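Local coordinates for Glyco_hydro_cc domain-containing protein (Trichoderma gamsii, PDB 6UBD) that probably binds beta-1,3-glucan oligosaccharides, as an oligosaccharide-binding member of glycoside hydrolase family GH128, at residues 39-44 / 253-258. Numbering follows the deposited sequence.
Sequences GDTALA and PPVNSD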
ATOM      1  N   GLY A  39       2.597  -3.536   6.914  1.00  7.93           N
ATOM      2  CA  GLY A  39       3.349  -4.342   7.901  1.00  8.45           C
ATOM      3  C   GLY A  39       2.761  -4.186   9.323  1.00  7.79           C
ATOM      4  O   GLY A  39       1.754  -3.466   9.480  1.00  7.85           O
ATOM      5  N   ASP A  40       3.333  -4.916  10.274  1.00  7.17           N
ATOM      6  CA  ASP A  40       2.741  -4.992  11.616  1.00  8.70           C
ATOM      7  C   ASP A  40       3.750  -4.726  12.745  1.00  8.82           C
ATOM      8  O   ASP A  40       3.369  -4.868  13.891  1.00  9.18           O
ATOM      9  CB  ASP A  40       1.932  -6.286  11.809  1.00  8.90           C
ATOM     10  CG  ASP A  40       2.771  -7.530  11.513  1.00 10.54           C
ATOM     11  OD1 ASP A  40       4.001  -7.508  11.825  1.00  9.66           O
ATOM     12  OD2 ASP A  40       2.190  -8.498  10.905  1.00 12.40           O
ATOM     13  N   THR A  41       4.990  -4.360  12.452  1.00  9.48           N
ATOM     14  CA  THR A  41       5.947  -4.199  13.593  1.00 10.40           C
ATOM     15  C   THR A  41       5.524  -3.107  14.612  1.00  9.97           C
ATOM     16  O   THR A  41       5.761  -3.342  15.806  1.00  8.82           O
ATOM     17  CB  THR A  41       7.365  -3.913  13.104  1.00  9.94           C
ATOM     18  OG1 THR A  41       7.446  -2.673  12.375  1.00  9.33           O
ATOM     19  CG2 THR A  41       7.920  -5.066  12.301  1.00  9.69           C
ATOM     20  N   ALA A  42       4.869  -2.042  14.130  1.00  9.18           N
ATOM     21  CA  ALA A  42       4.484  -0.895  15.009  1.00  9.44           C
ATOM     22  C   ALA A  42       2.974  -0.887  15.250  1.00  8.80           C
ATOM     23  O   ALA A  42       2.436   0.064  15.820  1.00  8.69           O
ATOM     24  CB  ALA A  42       4.909   0.438  14.442  1.00  8.74           C
ATOM     25  N   LEU A  43       2.264  -1.947  14.826  1.00  8.98           N
ATOM     26  CA  LEU A  43       0.788  -1.917  14.818  1.00  9.36           C
ATOM     27  C   LEU A  43       0.201  -1.734  16.223  1.00  9.49           C
ATOM     28  O   LEU A  43      -0.833  -1.044  16.325  1.00 10.85           O
ATOM     29  CB  LEU A  43       0.324  -3.174  14.101  1.00 11.15           C
ATOM     30  CG  LEU A  43      -1.146  -3.295  13.686  1.00 10.27           C
ATOM     31  CD1 LEU A  43      -1.543  -2.095  12.862  1.00 12.49           C
ATOM     32  CD2 LEU A  43      -1.421  -4.630  12.988  1.00 10.46           C
ATOM     33  N   ALA A  44       0.794  -2.351  17.250  1.00  9.47           N
ATOM     34  CA  ALA A  44       0.244  -2.192  18.618  1.00 10.35           C
ATOM     35  C   ALA A  44       0.282  -0.718  19.022  1.00  9.72           C
ATOM     36  O   ALA A  44      -0.644  -0.220  19.715  1.00 12.71           O
ATOM     37  CB  ALA A  44       0.941  -3.070  19.638  1.00 11.64           C
ATOM     38  N   PRO A 253      12.875   2.715  10.016  1.00  8.22           N
ATOM     39  CA  PRO A 253      12.077   1.680  10.709  1.00  8.78           C
ATOM     40  C   PRO A 253      11.311   2.243  11.904  1.00  8.58           C
ATOM     41  O   PRO A 253      11.897   2.983  12.712  1.00  8.56           O
ATOM     42  CB  PRO A 253      13.107   0.629  11.173  1.00  9.59           C
ATOM     43  CG  PRO A 253      14.117   0.711  10.099  1.00  8.89           C
ATOM     44  CD  PRO A 253      14.233   2.192   9.726  1.00  9.17           C
ATOM     45  N   PRO A 254       9.993   1.917  12.058  1.00  8.36           N
ATOM     46  CA  PRO A 254       9.201   2.568  13.120  1.00  8.00           C
ATOM     47  C   PRO A 254       9.415   1.945  14.512  1.00  7.47           C
ATOM     48  O   PRO A 254       8.805   2.515  15.450  1.00  8.56           O
ATOM     49  CB  PRO A 254       7.778   2.375  12.599  1.00  8.76           C
ATOM     50  CG  PRO A 254       7.863   1.074  11.821  1.00  9.23           C
ATOM     51  CD  PRO A 254       9.196   1.122  11.112  1.00  8.93           C
ATOM     52  N   VAL A 255      10.209   0.880  14.647  1.00  7.99           N
ATOM     53  CA  VAL A 255      10.488   0.210  15.951  1.00  9.45           C
ATOM     54  C   VAL A 255      12.015   0.098  16.102  1.00  9.71           C
ATOM     55  O   VAL A 255      12.712  -0.256  15.155  1.00  9.61           O
ATOM     56  CB  VAL A 255       9.835  -1.189  16.027  1.00 10.44           C
ATOM     57  CG1 VAL A 255      10.077  -1.809  17.411  1.00  9.89           C
ATOM     58  CG2 VAL A 255       8.353  -1.147  15.774  1.00  9.66           C
ATOM     59  N   ASN A 256      12.500   0.506  17.290  1.00  8.49           N
ATOM     60  CA  ASN A 256      13.936   0.398  17.675  1.00  9.90           C
ATOM     61  C   ASN A 256      14.366  -1.073  17.898  1.00 10.81           C
ATOM     62  O   ASN A 256      13.511  -1.937  18.086  1.00 10.46           O
ATOM     63  CB  ASN A 256      14.171   1.147  18.977  1.00 11.63           C
ATOM     64  CG  ASN A 256      14.037   2.656  18.925  1.00 10.51           C
ATOM     65  OD1 ASN A 256      14.532   3.277  17.988  1.00 11.58           O
ATOM     66  ND2 ASN A 256      13.454   3.237  19.975  1.00 11.75           N
ATOM     67  N   SER A 257      15.686  -1.337  17.910  1.00 13.14           N
ATOM     68  CA  SER A 257      16.198  -2.713  18.144  1.00 14.60           C
ATOM     69  C   SER A 257      15.713  -3.251  19.508  1.00 14.17           C
ATOM     70  O   SER A 257      15.511  -4.523  19.583  1.00 17.72           O
ATOM     71  CB  SER A 257      17.721  -2.777  18.035  0.50 18.69           C
ATOM     72  OG  SER A 257      18.220  -2.131  16.865  0.50 19.76           O
ATOM     73  N   ASP A 258      15.471  -2.393  20.504  1.00 13.07           N
ATOM     74  CA  ASP A 258      15.035  -2.876  21.853  1.00 12.05           C
ATOM     75  C   ASP A 258      13.511  -3.128  21.926  1.00  9.31           C
ATOM     76  O   ASP A 258      13.024  -3.494  23.004  1.00 11.45           O
ATOM     77  CB  ASP A 258      15.527  -1.984  22.978  1.00 13.75           C
ATOM     78  CG  ASP A 258      14.834  -0.644  23.033  1.00 15.40           C
ATOM     79  OD1 ASP A 258      13.978  -0.386  22.171  1.00 12.79           O
ATOM     80  OD2 ASP A 258      15.219   0.173  23.922  1.00 18.63           O
TER
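Val255 sets one methyl, CG2, against the type I beta turn that runs from Asp40 to Leu43, joining two loops of the glycosyl hydrolase catalytic core, a (beta/alpha)8 barrel in GH128. The turn follows strand 35-38 and leads into helix 43-46, with Ala42 at the N-cap position; the other loop lies between strand 237-243, which pairs in parallel with 35-38, and helix 263-273. The contact therefore links the loops that follow two adjacent strands. CG2 of Val255 lies 3.4 Å from Thr41 O; it is also 4.0 Å from Ala42 CB. CG1 is anti to the backbone N of Val255 (chi1 -177°), which leaves CG2 beside that N and directed at the turn. Pro254 supplies the second apolar surface: its CB is 3.9 Å from Ala42 CB, and with the valine contact the alanine methyl meets both residues. No hydrogen bond crosses between the segments, and the buried surface, 152 Å² over both sides, is modest. Thr41 OG1 is 3.8 Å from Val255 CG2, and the Thr41 side chain runs roughly perpendicular to that of Pro254. The hydroxyl of Thr41 is hydrogen-bonded to Asp244 OD2, and this OG1 sits 3.8 Å from Pro254 CG.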